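Local coordinates for protein diaminopimelate decarboxylase (Aquifex aeolicus, PDB 2P3E) that probably decarboxylates meso-diaminopimelate to L-lysine, the last step of lysine biosynthesis, using pyridoxal 5'-phosphate as cofactor, at residues B[62-70]-B[374-382]; B[34-44]-B[284-294]. All blocks are in the same frame, centred on the assembly; numbering follows the deposited sequence.

Contact 1. Residues B[62-70]-B[374-382]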
loop_
_atom_site.group_PDB
_atom_site.type_symbol
_atom_site.label_atom_id
_atom_site.label_comp_id
_atom_site.label_asym_id
_atom_site.label_seq_id
_atom_site.Cartn_x
_atom_site.Cartn_y
_atom_site.Cartn_z
ATOM N N TYR B 62 -20.591 5.322 -10.060
ATOM C CA TYR B 62 -19.815 4.591 -9.047
ATOM C C TYR B 62 -18.356 5.082 -9.010
ATOM O O TYR B 62 -17.707 5.166 -10.044
ATOM C CB TYR B 62 -19.893 3.076 -9.283
ATOM C CG TYR B 62 -18.888 2.321 -8.461
ATOM C CD1 TYR B 62 -18.916 2.385 -7.054
ATOM C CD2 TYR B 62 -17.878 1.579 -9.079
ATOM C CE1 TYR B 62 -17.962 1.698 -6.286
ATOM C CE2 TYR B 62 -16.919 0.911 -8.321
ATOM C CZ TYR B 62 -16.979 0.976 -6.931
ATOM O OH TYR B 62 -16.034 0.311 -6.192
ATOM N N ALA B 63 -17.866 5.451 -7.825
ATOM C CA ALA B 63 -16.470 5.888 -7.672
ATOM C C ALA B 63 -15.563 4.659 -7.650
ATOM O O ALA B 63 -15.390 3.993 -6.620
ATOM C CB ALA B 63 -16.286 6.719 -6.386
ATOM N N VAL B 64 -14.993 4.363 -8.814
ATOM C CA VAL B 64 -14.196 3.166 -9.033
ATOM C C VAL B 64 -12.983 3.050 -8.087
ATOM O O VAL B 64 -12.545 1.946 -7.766
ATOM C CB VAL B 64 -13.793 3.068 -10.534
ATOM C CG1 VAL B 64 -12.923 1.838 -10.792
ATOM C CG2 VAL B 64 -15.091 3.004 -11.404
ATOM N N LYS B 65 -12.474 4.176 -7.605
ATOM C CA LYS B 65 -11.371 4.165 -6.637
ATOM C C LYS B 65 -11.628 3.291 -5.391
ATOM O O LYS B 65 -10.679 2.766 -4.795
ATOM C CB LYS B 65 -11.027 5.603 -6.192
ATOM C CG LYS B 65 -12.216 6.364 -5.546
ATOM C CD LYS B 65 -11.765 7.758 -5.134
ATOM C CE LYS B 65 -12.959 8.512 -4.593
ATOM N NZ LYS B 65 -12.515 9.835 -4.085
ATOM N N ALA B 66 -12.894 3.146 -4.988
ATOM C CA ALA B 66 -13.235 2.384 -3.777
ATOM C C ALA B 66 -12.922 0.893 -3.913
ATOM O O ALA B 66 -12.568 0.246 -2.934
ATOM C CB ALA B 66 -14.699 2.573 -3.414
ATOM N N ASN B 67 -13.083 0.358 -5.121
ATOM C CA ASN B 67 -12.964 -1.079 -5.395
ATOM C C ASN B 67 -12.996 -1.324 -6.900
ATOM O O ASN B 67 -13.999 -1.008 -7.546
ATOM C CB ASN B 67 -14.121 -1.862 -4.745
ATOM C CG ASN B 67 -13.836 -3.357 -4.669
ATOM O OD1 ASN B 67 -13.449 -3.983 -5.668
ATOM N ND2 ASN B 67 -14.003 -3.935 -3.487
ATOM N N PHE B 68 -11.907 -1.874 -7.442
ATOM C CA PHE B 68 -11.754 -2.050 -8.871
ATOM C C PHE B 68 -12.061 -3.450 -9.390
ATOM O O PHE B 68 -11.790 -3.737 -10.551
ATOM C CB PHE B 68 -10.355 -1.568 -9.384
ATOM C CG PHE B 68 -9.180 -2.197 -8.703
ATOM C CD1 PHE B 68 -8.885 -3.550 -8.875
ATOM C CD2 PHE B 68 -8.340 -1.424 -7.883
ATOM C CE1 PHE B 68 -7.788 -4.138 -8.241
ATOM C CE2 PHE B 68 -7.238 -1.995 -7.255
ATOM C CZ PHE B 68 -6.962 -3.358 -7.420
ATOM N N ASN B 69 -12.626 -4.333 -8.562
ATOM C CA ASN B 69 -12.869 -5.694 -9.061
ATOM C C ASN B 69 -13.822 -5.616 -10.247
ATOM O O ASN B 69 -14.916 -5.067 -10.112
ATOM C CB ASN B 69 -13.431 -6.615 -7.960
ATOM C CG ASN B 69 -13.646 -8.051 -8.458
ATOM O OD1 ASN B 69 -14.495 -8.299 -9.313
ATOM N ND2 ASN B 69 -12.850 -8.977 -7.951
ATOM N N PRO B 70 -13.412 -6.150 -11.421
ATOM C CA PRO B 70 -14.234 -5.917 -12.605
ATOM C C PRO B 70 -15.615 -6.569 -12.547
ATOM O O PRO B 70 -16.551 -6.045 -13.156
ATOM C CB PRO B 70 -13.413 -6.495 -13.769
ATOM C CG PRO B 70 -12.334 -7.312 -13.153
ATOM C CD PRO B 70 -12.194 -6.927 -11.701
ATOM N N ALA B 374 -15.036 -3.649 5.003
ATOM C CA ALA B 374 -13.770 -3.766 4.288
ATOM C C ALA B 374 -13.900 -3.757 2.762
ATOM O O ALA B 374 -12.920 -4.023 2.058
ATOM C CB ALA B 374 -13.005 -4.992 4.772
ATOM N N GLY B 375 -15.085 -3.402 2.265
ATOM C CA GLY B 375 -15.400 -3.488 0.830
ATOM C C GLY B 375 -14.916 -2.308 -0.003
ATOM O O GLY B 375 -14.828 -2.389 -1.239
ATOM N N ALA B 376 -14.587 -1.216 0.686
ATOM C CA ALA B 376 -14.151 0.032 0.054
ATOM C C ALA B 376 -12.798 0.433 0.608
ATOM O O ALA B 376 -12.596 0.420 1.837
ATOM C CB ALA B 376 -15.179 1.148 0.279
ATOM N N TYR B 377 -11.863 0.775 -0.285
ATOM C CA TYR B 377 -10.477 1.119 0.126
ATOM C C TYR B 377 -9.840 -0.013 0.961
ATOM O O TYR B 377 -9.090 0.232 1.906
ATOM C CB TYR B 377 -10.478 2.476 0.871
ATOM C CG TYR B 377 -11.281 3.508 0.104
ATOM C CD1 TYR B 377 -10.775 4.066 -1.076
ATOM C CD2 TYR B 377 -12.555 3.879 0.518
ATOM C CE1 TYR B 377 -11.509 5.005 -1.813
ATOM C CE2 TYR B 377 -13.312 4.814 -0.223
ATOM C CZ TYR B 377 -12.777 5.364 -1.380
ATOM O OH TYR B 377 -13.512 6.282 -2.093
ATOM N N GLY B 378 -10.184 -1.252 0.610
ATOM C CA GLY B 378 -9.646 -2.445 1.280
ATOM C C GLY B 378 -8.698 -3.144 0.318
ATOM O O GLY B 378 -7.507 -2.831 0.246
ATOM N N PHE B 379 -9.234 -4.055 -0.488
ATOM C CA PHE B 379 -8.408 -4.656 -1.519
ATOM C C PHE B 379 -7.751 -3.603 -2.419
ATOM O O PHE B 379 -6.634 -3.803 -2.893
ATOM C CB PHE B 379 -9.191 -5.654 -2.402
ATOM C CG PHE B 379 -8.285 -6.517 -3.240
ATOM C CD1 PHE B 379 -7.850 -7.753 -2.762
ATOM C CD2 PHE B 379 -7.825 -6.074 -4.481
ATOM C CE1 PHE B 379 -6.985 -8.562 -3.530
ATOM C CE2 PHE B 379 -6.938 -6.863 -5.247
ATOM C CZ PHE B 379 -6.521 -8.106 -4.766
ATOM N N ALA B 380 -8.438 -2.491 -2.652
ATOM C CA ALA B 380 -7.954 -1.429 -3.533
ATOM C C ALA B 380 -6.548 -0.910 -3.141
ATOM O O ALA B 380 -5.768 -0.510 -4.011
ATOM C CB ALA B 380 -8.972 -0.272 -3.612
ATOM N N MET B 381 -6.234 -0.951 -1.844
ATOM C CA MET B 381 -4.936 -0.471 -1.337
ATOM C C MET B 381 -3.993 -1.615 -0.934
ATOM O O MET B 381 -2.929 -1.374 -0.378
ATOM C CB MET B 381 -5.138 0.502 -0.164
ATOM C CG MET B 381 -6.064 1.678 -0.506
ATOM S SD MET B 381 -6.197 2.909 0.830
ATOM C CE MET B 381 -4.799 3.939 0.481
ATOM N N SER B 382 -4.392 -2.851 -1.240
ATOM C CA SER B 382 -3.608 -4.047 -0.939
ATOM C C SER B 382 -2.332 -4.143 -1.799
ATOM O O SER B 382 -2.345 -3.873 -3.029
ATOM C CB SER B 382 -4.493 -5.293 -1.120
ATOM O OG SER B 382 -3.806 -6.478 -0.781
HETATM O O HOH W 1 -11.376 -2.140 -1.941
#

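Contact 2. Residues B[34-44]-B[284-294]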
loop_
_atom_site.group_PDB
_atom_site.type_symbol
_atom_site.label_atom_id
_atom_site.label_comp_id
_atom_site.label_asym_id
_atom_site.label_seq_id
_atom_site.Cartn_x
_atom_site.Cartn_y
_atom_site.Cartn_z
ATOM N N THR B 34 -7.607 -18.343 3.621
ATOM C CA THR B 34 -7.550 -16.984 4.171
ATOM C C THR B 34 -6.155 -16.405 3.910
ATOM O O THR B 34 -5.211 -17.166 3.712
ATOM C CB THR B 34 -7.854 -16.944 5.706
ATOM O OG1 THR B 34 -6.993 -17.863 6.389
ATOM C CG2 THR B 34 -9.317 -17.300 5.998
ATOM N N PRO B 35 -6.021 -15.056 3.885
ATOM C CA PRO B 35 -7.077 -14.038 3.960
ATOM C C PRO B 35 -8.070 -14.148 2.802
ATOM O O PRO B 35 -7.694 -14.562 1.703
ATOM C CB PRO B 35 -6.307 -12.706 3.852
ATOM C CG PRO B 35 -4.898 -13.045 4.229
ATOM C CD PRO B 35 -4.676 -14.455 3.757
ATOM N N LEU B 36 -9.326 -13.792 3.070
ATOM C CA LEU B 36 -10.405 -13.866 2.086
ATOM C C LEU B 36 -11.299 -12.629 2.159
ATOM O O LEU B 36 -11.849 -12.303 3.227
ATOM C CB LEU B 36 -11.268 -15.125 2.331
ATOM C CG LEU B 36 -12.351 -15.466 1.298
ATOM C CD1 LEU B 36 -11.696 -15.789 -0.044
ATOM C CD2 LEU B 36 -13.236 -16.651 1.755
ATOM N N TYR B 37 -11.440 -11.940 1.028
ATOM C CA TYR B 37 -12.439 -10.881 0.906
ATOM C C TYR B 37 -13.749 -11.470 0.411
ATOM O O TYR B 37 -13.800 -12.116 -0.645
ATOM C CB TYR B 37 -11.966 -9.790 -0.054
ATOM C CG TYR B 37 -11.144 -8.695 0.603
ATOM C CD1 TYR B 37 -9.748 -8.647 0.474
ATOM C CD2 TYR B 37 -11.770 -7.702 1.357
ATOM C CE1 TYR B 37 -8.997 -7.604 1.083
ATOM C CE2 TYR B 37 -11.038 -6.689 1.974
ATOM C CZ TYR B 37 -9.659 -6.645 1.834
ATOM O OH TYR B 37 -8.980 -5.604 2.450
ATOM N N VAL B 38 -14.815 -11.219 1.161
ATOM C CA VAL B 38 -16.138 -11.757 0.829
ATOM C C VAL B 38 -17.108 -10.598 0.638
ATOM O O VAL B 38 -17.194 -9.736 1.507
ATOM C CB VAL B 38 -16.653 -12.704 1.957
ATOM C CG1 VAL B 38 -18.036 -13.294 1.584
ATOM C CG2 VAL B 38 -15.643 -13.835 2.227
ATOM N N TYR B 39 -17.821 -10.584 -0.499
ATOM C CA TYR B 39 -18.747 -9.523 -0.818
ATOM C C TYR B 39 -20.190 -10.032 -0.926
ATOM O O TYR B 39 -20.430 -11.148 -1.407
ATOM C CB TYR B 39 -18.353 -8.845 -2.143
ATOM C CG TYR B 39 -16.961 -8.247 -2.147
ATOM C CD1 TYR B 39 -16.736 -6.943 -1.711
ATOM C CD2 TYR B 39 -15.863 -8.999 -2.565
ATOM C CE1 TYR B 39 -15.436 -6.393 -1.714
ATOM C CE2 TYR B 39 -14.569 -8.451 -2.591
ATOM C CZ TYR B 39 -14.367 -7.171 -2.159
ATOM O OH TYR B 39 -13.078 -6.679 -2.200
ATOM N N SER B 40 -21.132 -9.189 -0.506
ATOM C CA SER B 40 -22.570 -9.448 -0.658
ATOM C C SER B 40 -23.089 -8.776 -1.919
ATOM O O SER B 40 -23.123 -7.547 -2.023
ATOM C CB SER B 40 -23.344 -8.948 0.572
ATOM O OG SER B 40 -24.745 -8.812 0.293
ATOM N N SER B 41 -23.531 -9.598 -2.872
ATOM C CA SER B 41 -24.094 -9.102 -4.110
ATOM C C SER B 41 -25.335 -8.236 -3.861
ATOM O O SER B 41 -25.455 -7.129 -4.415
ATOM C CB SER B 41 -24.438 -10.281 -5.035
ATOM O OG SER B 41 -24.899 -9.823 -6.284
ATOM N N ASN B 42 -26.250 -8.730 -3.023
ATOM C CA ASN B 42 -27.508 -8.025 -2.796
ATOM C C ASN B 42 -27.339 -6.745 -1.999
ATOM O O ASN B 42 -28.117 -5.807 -2.177
ATOM C CB ASN B 42 -28.575 -8.934 -2.173
ATOM C CG ASN B 42 -29.231 -9.823 -3.204
ATOM O OD1 ASN B 42 -29.865 -9.332 -4.141
ATOM N ND2 ASN B 42 -29.036 -11.142 -3.072
ATOM N N PHE B 43 -26.337 -6.704 -1.119
ATOM C CA PHE B 43 -26.008 -5.440 -0.443
ATOM C C PHE B 43 -25.603 -4.360 -1.440
ATOM O O PHE B 43 -26.105 -3.224 -1.370
ATOM C CB PHE B 43 -24.917 -5.613 0.625
ATOM C CG PHE B 43 -24.673 -4.369 1.459
ATOM C CD1 PHE B 43 -25.394 -4.148 2.634
ATOM C CD2 PHE B 43 -23.737 -3.408 1.060
ATOM C CE1 PHE B 43 -25.179 -3.006 3.403
ATOM C CE2 PHE B 43 -23.499 -2.266 1.838
ATOM C CZ PHE B 43 -24.231 -2.071 3.013
ATOM N N ILE B 44 -24.685 -4.700 -2.349
ATOM C CA ILE B 44 -24.208 -3.759 -3.370
ATOM C C ILE B 44 -25.380 -3.220 -4.202
ATOM O O ILE B 44 -25.527 -1.997 -4.368
ATOM C CB ILE B 44 -23.134 -4.394 -4.286
ATOM C CG1 ILE B 44 -21.864 -4.740 -3.485
ATOM C CG2 ILE B 44 -22.761 -3.444 -5.419
ATOM C CD1 ILE B 44 -20.903 -5.679 -4.210
ATOM N N ILE B 284 -21.569 2.563 -1.248
ATOM C CA ILE B 284 -22.065 1.361 -1.938
ATOM C C ILE B 284 -21.236 0.139 -1.552
ATOM O O ILE B 284 -21.789 -0.920 -1.236
ATOM C CB ILE B 284 -22.080 1.550 -3.487
ATOM C CG1 ILE B 284 -23.161 2.572 -3.891
ATOM C CG2 ILE B 284 -22.259 0.197 -4.218
ATOM C CD1 ILE B 284 -23.127 2.921 -5.397
ATOM N N MET B 285 -19.915 0.290 -1.531
ATOM C CA MET B 285 -19.023 -0.860 -1.374
ATOM C C MET B 285 -18.579 -1.191 0.054
ATOM O O MET B 285 -18.285 -2.350 0.359
ATOM C CB MET B 285 -17.767 -0.660 -2.239
ATOM C CG MET B 285 -17.982 -0.911 -3.729
ATOM S SD MET B 285 -18.767 -2.523 -4.116
ATOM C CE MET B 285 -17.696 -3.650 -3.268
ATOM N N GLY B 286 -18.504 -0.179 0.911
ATOM C CA GLY B 286 -17.806 -0.286 2.213
ATOM C C GLY B 286 -18.272 -1.449 3.061
ATOM O O GLY B 286 -17.484 -2.337 3.395
ATOM N N ASN B 287 -19.563 -1.461 3.394
ATOM C CA ASN B 287 -20.096 -2.554 4.226
ATOM C C ASN B 287 -20.558 -3.772 3.434
ATOM O O ASN B 287 -21.054 -4.748 4.004
ATOM C CB ASN B 287 -21.192 -2.047 5.165
ATOM C CG ASN B 287 -20.623 -1.485 6.445
ATOM O OD1 ASN B 287 -19.793 -2.125 7.094
ATOM N ND2 ASN B 287 -21.075 -0.297 6.833
ATOM N N ALA B 288 -20.369 -3.707 2.115
ATOM C CA ALA B 288 -20.646 -4.838 1.223
ATOM C C ALA B 288 -19.605 -5.945 1.376
ATOM O O ALA B 288 -19.883 -7.110 1.070
ATOM C CB ALA B 288 -20.657 -4.358 -0.234
ATOM N N GLY B 289 -18.402 -5.567 1.816
ATOM C CA GLY B 289 -17.289 -6.497 1.883
ATOM C C GLY B 289 -16.796 -6.723 3.299
ATOM O O GLY B 289 -16.783 -5.798 4.128
ATOM N N ILE B 290 -16.394 -7.962 3.574
ATOM C CA ILE B 290 -15.788 -8.297 4.853
ATOM C C ILE B 290 -14.504 -9.094 4.612
ATOM O O ILE B 290 -14.382 -9.808 3.601
ATOM C CB ILE B 290 -16.756 -9.042 5.817
ATOM C CG1 ILE B 290 -17.100 -10.431 5.315
ATOM C CG2 ILE B 290 -18.054 -8.251 6.058
ATOM C CD1 ILE B 290 -17.836 -11.221 6.355
ATOM N N LEU B 291 -13.541 -8.944 5.510
ATOM C CA LEU B 291 -12.272 -9.631 5.375
ATOM C C LEU B 291 -12.201 -10.750 6.413
ATOM O O LEU B 291 -12.323 -10.496 7.619
ATOM C CB LEU B 291 -11.099 -8.662 5.536
ATOM C CG LEU B 291 -9.663 -9.232 5.535
ATOM C CD1 LEU B 291 -9.347 -9.947 4.223
ATOM C CD2 LEU B 291 -8.657 -8.089 5.789
ATOM N N ILE B 292 -12.005 -11.980 5.935
ATOM C CA ILE B 292 -11.884 -13.142 6.817
ATOM C C ILE B 292 -10.425 -13.488 6.979
ATOM O O ILE B 292 -9.672 -13.563 5.996
ATOM C CB ILE B 292 -12.628 -14.410 6.282
ATOM C CG1 ILE B 292 -14.080 -14.086 5.876
ATOM C CG2 ILE B 292 -12.566 -15.570 7.322
ATOM C CD1 ILE B 292 -14.935 -13.384 6.965
ATOM N N THR B 293 -10.030 -13.697 8.230
ATOM C CA THR B 293 -8.646 -13.993 8.539
ATOM C C THR B 293 -8.569 -15.104 9.585
ATOM O O THR B 293 -9.453 -15.228 10.411
ATOM C CB THR B 293 -7.876 -12.703 8.990
ATOM O OG1 THR B 293 -6.506 -13.017 9.235
ATOM C CG2 THR B 293 -8.489 -12.063 10.252
ATOM N N GLN B 294 -7.510 -15.907 9.528
ATOM C CA GLN B 294 -7.328 -17.007 10.479
ATOM C C GLN B 294 -6.257 -16.674 11.519
ATOM O O GLN B 294 -5.179 -16.157 11.197
ATOM C CB GLN B 294 -6.970 -18.290 9.723
ATOM C CG GLN B 294 -6.865 -19.536 10.606
ATOM C CD GLN B 294 -6.348 -20.724 9.842
ATOM O OE1 GLN B 294 -5.299 -20.658 9.188
ATOM N NE2 GLN B 294 -7.074 -21.825 9.920
#

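Contact 1. Residues B[62-70]-B[374-382]
Y377 holds CG anti to its carbonyl carbon (chi1 -47°), which lays one ring face over A66 CA, while K65 sets CG between its own N and C and then runs extended past the Y377 hydroxyl. Here the turn leaving the first strand of the pyridoxal-binding TIM barrel meets a loop of the C-terminal beta domain, as in other fold-type III decarboxylases. K65 is, by similarity, the lysine that carries pyridoxal phosphate, not attached in this structure, and Y377 probably binds cofactor and substrate. Their side chains touch where K65 CE comes 3.4 Å from Y377 OH, and Y385 of the second subunit packs on Y377. A66 suits its place because its small methyl group touches both the A376 methyl and the tyrosine ring, and leaves room for the ring to lie over A66 CA, which makes a CH-pi contact 3.9 Å from the ring centroid. The A66 carbonyl accepts Y377 N on a lone pair, 2.8 Å from A66 O, and also receives a water that G378 N and A380 N bind. N67 uses both ends of its amide: OD1 accepts N69 N in an Asx turn, while ND2 serves Y39 OH and G375 O. An alanine at N67 is likely to leave G375 O without this donor and the turn to N69 without its acceptor. F68 points the end of its ring at the edge of F379, the two side chains crossing at about a right angle. The hydrogen bond from the N67 amide is nearly straight: ND2 lies 2.9 Å from G375 O, at 178° about the hydrogen, with that oxygen almost exactly in the amide plane.

Contact 2. Residues B[34-44]-B[284-294]
L36 and I292 form an antiparallel hydrogen-bonded pair, as do V38 and I290; the tightest rung joins I292 N to L36 O at 2.7 Å. S40 N extends the ladder to A288 O at 2.9 Å. On one face of the sheet the beta-branched V38, I290 and I292 pack with L36, V38 CG2 lying 4.0 Å from I292 CG1. On the other face L291 CD1 stands over the centre of the Y37 ring, 3.9 Å from its centroid, a CH-pi contact. G289 suits its place beside Y39, since a CB there would run into Y39 CE1; instead G289 CA lies against the ring, and M285, its chain bent twice, brings CE to 3.8 Å from Y39 CD1. Past the strand, F43 (chi1 -173°) directs its ring across the 284-294 chain, one face over the N287 carbonyl and CD2 3.5 Å from A288 CB. The small alanine suits position A288, where I44 CG1 also presses on the methyl, more tightly than usual for carbons. A second shell fixes these groups. S40 OG caps the helix by accepting F43 N at 3.0 Å and is itself bonded to E21, while the hydroxyls of Y37 and Y39 are held by D315 O and E393. L28 and L25 of helix 25-32 cover L36, I290 and I292, and strand 392-397 pairs along the other edge of strand 36-40. Strand 36-40, which enters the barrel's helix 41-54, and strand 289-301, which follows the barrel, thus pair within the C-terminal beta domain, as in fold-type III decarboxylases.

In the fold
Residues 34-44 come first, carrying the chain from the beta domain into helix 41-54, and strand 59-63 then leads to 62-70. Contact 2 closes when 284-294 returns from the barrel and pairs with 34-44, enclosing all the barrel strands in a loop. Contact 1 closes later, when 374-382, beyond strand 368-371, reaches back to 62-70. The segments alternate along the chain, so the loops cross rather than nest. Contact 2 pairs the two chain segments that pass between the domains; contact 1 joins the barrel mouth to the beta domain. Their centres lie about 11 Å apart, and G286 O probably accepts from G375 N, and G289 O from A374 N.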